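Long-range contacts in aminotransferase, class III (Deinococcus radiodurans, PDB 3I4J), which probably transfers amino groups between substrates with pyridoxal phosphate as cofactor: residues Asp255-Leu259 against Ala271-Ala276; Phe228-Glu232 against Pro243-Ser247; Ser104-Leu108 against Phe290-Phe294. The protein carries 1 engineered substitution. All coordinates share one frame; numbering follows the deposited sequence.

Interaction 1: Asp255-Leu259 against Ala271-Ala276; sequences DIAVL and AGLLAA
Ala-271 to Ala-275 pair with Ile-256 to Leu-259 as the two arms of an antiparallel beta hairpin. The N-to-C directions of the two short strands differ by 167°, close to antiparallel. Both strands belong to the seven-stranded mixed sheet of the fold type I aminotransferase domain, where strand 271-275 runs against both of its neighbours. In this fold the lysine that holds the cofactor usually lies in the connection between these two strands. At the start, Ala-271 CB sits 3.3 Å from Leu-259 O. Gly-272 then pairs with Leu-259 through two backbone bonds. Gly-272 O accepts Leu-259 N at 2.7 Å. Gly-272 N reaches Leu-259 O at 3.0 Å. The backbone angles of Gly-272 would press a CB against the preceding carbonyl O. Leu-273 faces Val-258 without hydrogen bonds between them. Leu-273 CB lies 4.1 Å from Ile-256 CG2. With chi1 at 59°, Leu-273 CG sits between the backbone N and carbonyl carbon, and the branch beyond it packs on Ser-104. The face with Ile-256, Val-258 and Leu-273 lies against helix 98-115. Leu-274 returns to a hydrogen-bonded pair, with Ala-257. Leu-274 N donates to Ala-257 O at 2.8 Å, and Leu-274 O accepts Ala-257 N. On the opposite sheet face, Leu-274 CD1 meets Leu-259 CD1 obliquely at 4.1 Å. Ala-275 lies on the Ile-256 side. Ala-275 CB is 4.4 Å from Ile-256 CG1 and also packs on Phe-5 of the second subunit. Ala-276 leaves the strand as the N-cap residue of helix 277-284. Asp-255 OD2 turns to a salt bridge with Arg-218, while Asp-255 O accepts Ala-276 N at 2.9 Å.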
loop_
_atom_site.group_PDB
_atom_site.type_symbol
_atom_site.label_atom_id
_atom_site.label_comp_id
_atom_site.label_asym_id
_atom_site.label_seq_id
_atom_site.Cartn_x
_atom_site.Cartn_y
_atom_site.Cartn_z
ATOM N N ASP C 255 23.273 3.450 4.423
ATOM C CA ASP C 255 22.792 4.091 5.637
ATOM C C ASP C 255 21.303 3.753 5.759
ATOM O O ASP C 255 20.761 3.672 6.856
ATOM C CB ASP C 255 23.011 5.600 5.558
ATOM C CG ASP C 255 24.482 5.960 5.469
ATOM O OD1 ASP C 255 25.255 5.472 6.324
ATOM O OD2 ASP C 255 24.867 6.721 4.555
ATOM N N ILE C 256 20.660 3.543 4.614
ATOM C CA ILE C 256 19.247 3.158 4.562
ATOM C C ILE C 256 19.067 2.146 3.431
ATOM O O ILE C 256 19.494 2.395 2.308
ATOM C CB ILE C 256 18.316 4.351 4.253
ATOM C CG1 ILE C 256 18.371 5.385 5.376
ATOM C CG2 ILE C 256 16.880 3.848 4.088
ATOM C CD1 ILE C 256 17.612 6.675 5.056
ATOM N N ALA C 257 18.460 1.000 3.738
ATOM C CA ALA C 257 18.199 -0.022 2.730
ATOM C C ALA C 257 16.686 -0.100 2.548
ATOM O O ALA C 257 15.953 -0.292 3.521
ATOM C CB ALA C 257 18.745 -1.374 3.178
ATOM N N VAL C 258 16.224 0.071 1.314
ATOM C CA VAL C 258 14.792 0.023 1.015
ATOM C C VAL C 258 14.408 -1.355 0.492
ATOM O O VAL C 258 15.005 -1.852 -0.465
ATOM C CB VAL C 258 14.412 1.083 -0.038
ATOM C CG1 VAL C 258 12.883 1.171 -0.166
ATOM C CG2 VAL C 258 14.993 2.429 0.357
ATOM N N LEU C 259 13.395 -1.958 1.116
ATOM C CA LEU C 259 12.937 -3.294 0.755
ATOM C C LEU C 259 11.477 -3.305 0.309
ATOM O O LEU C 259 10.701 -2.426 0.672
ATOM C CB LEU C 259 13.106 -4.232 1.952
ATOM C CG LEU C 259 14.500 -4.212 2.585
ATOM C CD1 LEU C 259 14.501 -4.997 3.896
ATOM C CD2 LEU C 259 15.494 -4.789 1.595
ATOM N N ALA C 271 6.564 -4.142 2.758
ATOM C CA ALA C 271 7.758 -3.451 2.284
ATOM C C ALA C 271 8.300 -2.689 3.485
ATOM O O ALA C 271 7.739 -2.761 4.579
ATOM C CB ALA C 271 7.396 -2.474 1.164
ATOM N N GLY C 272 9.381 -1.949 3.292
ATOM C CA GLY C 272 9.921 -1.203 4.408
ATOM C C GLY C 272 11.351 -0.794 4.174
ATOM O O GLY C 272 11.878 -0.949 3.075
ATOM N N LEU C 273 11.974 -0.250 5.208
ATOM C CA LEU C 273 13.362 0.163 5.108
ATOM C C LEU C 273 14.085 -0.172 6.399
ATOM O O LEU C 273 13.464 -0.356 7.448
ATOM C CB LEU C 273 13.462 1.667 4.810
ATOM C CG LEU C 273 12.852 2.694 5.767
ATOM C CD1 LEU C 273 13.734 2.848 7.002
ATOM C CD2 LEU C 273 12.727 4.032 5.054
ATOM N N LEU C 274 15.402 -0.291 6.297
ATOM C CA LEU C 274 16.246 -0.570 7.454
ATOM C C LEU C 274 17.167 0.631 7.530
ATOM O O LEU C 274 17.860 0.945 6.560
ATOM C CB LEU C 274 17.058 -1.852 7.249
ATOM C CG LEU C 274 16.305 -3.177 7.409
ATOM C CD1 LEU C 274 17.170 -4.326 6.891
ATOM C CD2 LEU C 274 15.941 -3.388 8.882
ATOM N N ALA C 275 17.145 1.320 8.667
ATOM C CA ALA C 275 17.968 2.507 8.860
ATOM C C ALA C 275 19.060 2.291 9.895
ATOM O O ALA C 275 18.852 1.621 10.906
ATOM C CB ALA C 275 17.092 3.683 9.269
ATOM N N ALA C 276 20.228 2.869 9.638
ATOM C CA ALA C 276 21.353 2.752 10.556
ATOM C C ALA C 276 20.951 3.381 11.890
ATOM O O ALA C 276 20.210 4.362 11.917
ATOM C CB ALA C 276 22.565 3.476 9.978
#

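Interaction 2: Phe228-Glu232 against Pro243-Ser247; sequences FIADE and PLALS
Ala-230 and Leu-246 face each other with their CA atoms 7.3 Å apart. Glu-232 and Leu-244 are similarly spaced. One partner, 228-232, runs along strand 227-231. The other is a loop that turns into a 3-10 segment at Ala-245. No backbone-to-backbone hydrogen bond joins them, so side chains bridge the gap. Within the loop, Ser-247 N bonds to Leu-244 O and closes the first turn. Glu-232 makes the polar link. Its carboxylate takes two successive backbone amides at the start of this turn, one on each oxygen. Ala-245 N donates to OE1 of Glu-232 at 2.9 Å, from the syn side and 16° out of the carboxylate plane. Leu-246 N donates to OE2 of Glu-232 at 2.9 Å, on the syn lone pair. This two-point grip should limit rotation of the carboxylate, and Ser-235 OG adds a further bond to OE1. Strand 227-231 is one of the parallel strands of the central sheet in the fold type I aminotransferase domain. The contact therefore fastens the loop leading to strand 256-259 onto that sheet. Leu-244 crosses the Glu-232 chain at about a right angle, with Leu-244 CD2 4.0 Å from Glu-232 CG. Leu-246 carries the apolar half. Its CG is anti to the backbone N (chi1 -173°), which sets CD2 against Phe-228 and Ala-230. Leu-246 CD2 lies 3.8 Å from Phe-228 CE2, meeting the ring obliquely. The same methyl is 3.9 Å from Ala-230 CB. Helix 213-224 joins this apolar patch, with Val-217 and Cys-221 against Phe-228 and Tyr-214 against Leu-246.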
loop_
_atom_site.group_PDB
_atom_site.type_symbol
_atom_site.label_atom_id
_atom_site.label_comp_id
_atom_site.label_asym_id
_atom_site.label_seq_id
_atom_site.Cartn_x
_atom_site.Cartn_y
_atom_site.Cartn_z
ATOM N N PHE C 228 23.544 7.433 2.170
ATOM C CA PHE C 228 23.575 6.498 1.053
ATOM C C PHE C 228 22.363 5.572 1.191
ATOM O O PHE C 228 22.240 4.805 2.156
ATOM C CB PHE C 228 24.893 5.710 1.072
ATOM C CG PHE C 228 25.008 4.651 0.003
ATOM C CD1 PHE C 228 24.274 4.727 -1.181
ATOM C CD2 PHE C 228 25.898 3.594 0.169
ATOM C CE1 PHE C 228 24.431 3.761 -2.179
ATOM C CE2 PHE C 228 26.062 2.628 -0.820
ATOM C CZ PHE C 228 25.327 2.711 -1.998
ATOM N N ILE C 229 21.444 5.684 0.237
ATOM C CA ILE C 229 20.232 4.874 0.249
ATOM C C ILE C 229 20.322 3.810 -0.833
ATOM O O ILE C 229 20.522 4.131 -1.998
ATOM C CB ILE C 229 18.975 5.736 -0.033
ATOM C CG1 ILE C 229 18.882 6.885 0.978
ATOM C CG2 ILE C 229 17.722 4.869 0.049
ATOM C CD1 ILE C 229 17.815 7.925 0.639
ATOM N N ALA C 230 20.190 2.545 -0.444
ATOM C CA ALA C 230 20.225 1.457 -1.408
ATOM C C ALA C 230 18.788 1.020 -1.673
ATOM O O ALA C 230 18.095 0.560 -0.762
ATOM C CB ALA C 230 21.028 0.284 -0.870
ATOM N N ASP C 231 18.346 1.190 -2.915
ATOM C CA ASP C 231 16.997 0.796 -3.303
ATOM C C ASP C 231 17.070 -0.673 -3.696
ATOM O O ASP C 231 17.454 -1.013 -4.822
ATOM C CB ASP C 231 16.511 1.640 -4.487
ATOM C CG ASP C 231 15.100 1.275 -4.923
ATOM O OD1 ASP C 231 14.607 0.212 -4.506
ATOM O OD2 ASP C 231 14.491 2.041 -5.697
ATOM N N GLU C 232 16.721 -1.540 -2.749
ATOM C CA GLU C 232 16.757 -2.984 -2.960
ATOM C C GLU C 232 15.354 -3.560 -3.111
ATOM O O GLU C 232 15.148 -4.756 -2.905
ATOM C CB GLU C 232 17.461 -3.665 -1.783
ATOM C CG GLU C 232 18.911 -3.230 -1.592
ATOM C CD GLU C 232 19.921 -4.271 -2.048
ATOM O OE1 GLU C 232 19.522 -5.278 -2.676
ATOM O OE2 GLU C 232 21.128 -4.079 -1.779
ATOM N N PRO C 243 21.971 -11.635 0.454
ATOM C CA PRO C 243 20.837 -11.110 1.231
ATOM C C PRO C 243 20.411 -9.757 0.660
ATOM O O PRO C 243 19.229 -9.516 0.426
ATOM C CB PRO C 243 21.402 -11.014 2.640
ATOM C CG PRO C 243 22.322 -12.216 2.685
ATOM C CD PRO C 243 23.039 -12.124 1.349
ATOM N N LEU C 244 21.389 -8.877 0.463
ATOM C CA LEU C 244 21.155 -7.576 -0.161
ATOM C C LEU C 244 22.180 -7.547 -1.291
ATOM O O LEU C 244 23.337 -7.929 -1.094
ATOM C CB LEU C 244 21.405 -6.421 0.817
ATOM C CG LEU C 244 20.383 -6.238 1.944
ATOM C CD1 LEU C 244 20.847 -5.136 2.881
ATOM C CD2 LEU C 244 19.015 -5.896 1.352
ATOM N N ALA C 245 21.760 -7.118 -2.477
ATOM C CA ALA C 245 22.658 -7.085 -3.630
ATOM C C ALA C 245 23.879 -6.204 -3.419
ATOM O O ALA C 245 24.963 -6.500 -3.932
ATOM C CB ALA C 245 21.896 -6.618 -4.873
ATOM N N LEU C 246 23.708 -5.121 -2.667
ATOM C CA LEU C 246 24.806 -4.188 -2.415
ATOM C C LEU C 246 26.018 -4.868 -1.789
ATOM O O LEU C 246 27.161 -4.498 -2.071
ATOM C CB LEU C 246 24.337 -3.052 -1.500
ATOM C CG LEU C 246 25.328 -1.901 -1.280
ATOM C CD1 LEU C 246 25.624 -1.234 -2.618
ATOM C CD2 LEU C 246 24.756 -0.883 -0.294
ATOM N N SER C 247 25.758 -5.861 -0.943
ATOM C CA SER C 247 26.812 -6.603 -0.247
ATOM C C SER C 247 27.758 -7.358 -1.169
ATOM O O SER C 247 28.856 -7.738 -0.755
ATOM C CB SER C 247 26.192 -7.590 0.746
ATOM O OG SER C 247 25.446 -6.903 1.733
#

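Interaction 3: Ser104-Leu108 against Phe290-Phe294; sequences SAVKL and FMHGF
Lys-107 NZ donates to Phe-290 O at 2.8 Å, almost in line with the C=O bond. Bends at chi2 (-78°) and chi4 (62°) bring the ammonium to that oxygen, and the lysine chain and the ring run alongside in opposing senses. The Phe-290 ring lies against the helix. Phe-290 CE1 is 3.5 Å from Leu-108 CD1. Ser-104 O lies at the edge of the Phe-290 ring, near its plane, 3.6 Å from Phe-290 CZ. Met-291 CG lies over one face of that ring, offset toward its rim. Met-291 SD reaches Ser-104 OG at 3.6 Å and sits at the edge of the Phe-294 ring. In the next shell, Ser-104 OG bonds to Glu-100 O and Trp-93 NE1, and Trp-93 meets Phe-290 edge-to-face. Arg-7 of the second subunit bonds to Gly-293 O and Phe-294 O, so the loop 290-294 joins helix 98-115 to the dimer interface. Replacing Lys-107 by alanine removes the ammonium and would probably leave Phe-290 O without this donor and the loop less firmly pinned. Lys-107 also has a cation-pi contact with Tyr-151; its charge on a neutral carbonyl probably makes a polarised bond.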
loop_
_atom_site.group_PDB
_atom_site.type_symbol
_atom_site.label_atom_id
_atom_site.label_comp_id
_atom_site.label_asym_id
_atom_site.label_seq_id
_atom_site.Cartn_x
_atom_site.Cartn_y
_atom_site.Cartn_z
ATOM N N SER C 104 9.492 7.051 2.227
ATOM C CA SER C 104 9.861 7.118 3.640
ATOM C C SER C 104 11.364 7.351 3.734
ATOM O O SER C 104 11.823 8.144 4.548
ATOM C CB SER C 104 9.513 5.818 4.376
ATOM O OG SER C 104 8.107 5.634 4.487
ATOM N N ALA C 105 12.115 6.658 2.881
ATOM C CA ALA C 105 13.574 6.770 2.867
ATOM C C ALA C 105 14.033 8.191 2.552
ATOM O O ALA C 105 14.960 8.711 3.177
ATOM C CB ALA C 105 14.157 5.794 1.855
ATOM N N VAL C 106 13.387 8.808 1.571
ATOM C CA VAL C 106 13.709 10.172 1.172
ATOM C C VAL C 106 13.371 11.141 2.299
ATOM O O VAL C 106 14.160 12.027 2.633
ATOM C CB VAL C 106 12.917 10.561 -0.103
ATOM C CG1 VAL C 106 13.071 12.039 -0.393
ATOM C CG2 VAL C 106 13.418 9.739 -1.283
ATOM N N LYS C 107 12.196 10.964 2.892
ATOM C CA LYS C 107 11.751 11.822 3.983
ATOM C C LYS C 107 12.758 11.745 5.133
ATOM O O LYS C 107 13.149 12.772 5.699
ATOM C CB LYS C 107 10.362 11.370 4.455
ATOM C CG LYS C 107 9.639 12.342 5.385
ATOM C CD LYS C 107 10.169 12.287 6.807
ATOM C CE LYS C 107 9.365 13.194 7.730
ATOM N NZ LYS C 107 7.939 12.772 7.822
ATOM N N LEU C 108 13.178 10.523 5.453
ATOM C CA LEU C 108 14.137 10.273 6.528
ATOM C C LEU C 108 15.495 10.930 6.264
ATOM O O LEU C 108 16.095 11.512 7.168
ATOM C CB LEU C 108 14.322 8.766 6.716
ATOM C CG LEU C 108 15.292 8.305 7.807
ATOM C CD1 LEU C 108 14.892 8.899 9.153
ATOM C CD2 LEU C 108 15.283 6.780 7.869
ATOM N N PHE C 290 8.367 10.530 13.478
ATOM C CA PHE C 290 8.865 10.311 12.123
ATOM C C PHE C 290 7.771 10.501 11.075
ATOM O O PHE C 290 7.876 11.378 10.219
ATOM C CB PHE C 290 9.464 8.908 12.004
ATOM C CG PHE C 290 9.992 8.590 10.634
ATOM C CD1 PHE C 290 10.928 9.423 10.025
ATOM C CD2 PHE C 290 9.560 7.453 9.955
ATOM C CE1 PHE C 290 11.429 9.130 8.759
ATOM C CE2 PHE C 290 10.054 7.150 8.685
ATOM C CZ PHE C 290 10.990 7.989 8.087
ATOM N N MET C 291 6.727 9.677 11.137
ATOM C CA MET C 291 5.615 9.766 10.190
ATOM C C MET C 291 4.295 9.416 10.890
ATOM O O MET C 291 4.306 8.745 11.923
ATOM C CB MET C 291 5.885 8.850 8.989
ATOM C CG MET C 291 7.135 9.276 8.207
ATOM S SD MET C 291 7.525 8.362 6.692
ATOM C CE MET C 291 6.291 9.043 5.584
ATOM N N HIS C 292 3.165 9.860 10.332
ATOM C CA HIS C 292 1.861 9.628 10.967
ATOM C C HIS C 292 0.835 8.688 10.319
ATOM O O HIS C 292 0.253 7.847 11.003
ATOM C CB HIS C 292 1.174 10.973 11.222
ATOM C CG HIS C 292 2.010 11.944 11.997
ATOM N ND1 HIS C 292 3.208 12.438 11.525
ATOM C CD2 HIS C 292 1.820 12.517 13.209
ATOM C CE1 HIS C 292 3.719 13.272 12.413
ATOM N NE2 HIS C 292 2.896 13.337 13.444
ATOM N N GLY C 293 0.591 8.835 9.021
ATOM C CA GLY C 293 -0.398 7.993 8.358
ATOM C C GLY C 293 -0.157 6.489 8.361
ATOM O O GLY C 293 -0.018 5.864 9.417
ATOM N N PHE C 294 -0.147 5.910 7.162
ATOM C CA PHE C 294 0.092 4.483 6.954
ATOM C C PHE C 294 -0.729 3.563 7.850
ATOM O O PHE C 294 -0.222 2.973 8.801
ATOM C CB PHE C 294 1.583 4.187 7.120
ATOM C CG PHE C 294 2.449 4.899 6.125
ATOM C CD1 PHE C 294 2.256 4.711 4.760
ATOM C CD2 PHE C 294 3.451 5.765 6.549
ATOM C CE1 PHE C 294 3.048 5.376 3.828
ATOM C CE2 PHE C 294 4.249 6.435 5.625
ATOM C CZ PHE C 294 4.048 6.240 4.261
#

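In the fold
From the N terminus, helix 98-115 supplies 104-108, the first half of interaction 3. That contact stays open until 290-294 and closes a loop of 181 residues. Interactions 2 and 1 are both nested inside it. They follow in series and do not cross: 243-247 returns to 228-232 before 255-259 begins, and 271-276 then closes the hairpin. Strands 227-231 and 256-259 are sheet neighbours, and Val-258 N is hydrogen-bonded to Ala-230 O, so interactions 1 and 2 join directly. Leu-108 of interaction 3 touches Ile-256 of interaction 1, which links helix and hairpin. Interaction 3 then ties the helix to the subunit interface.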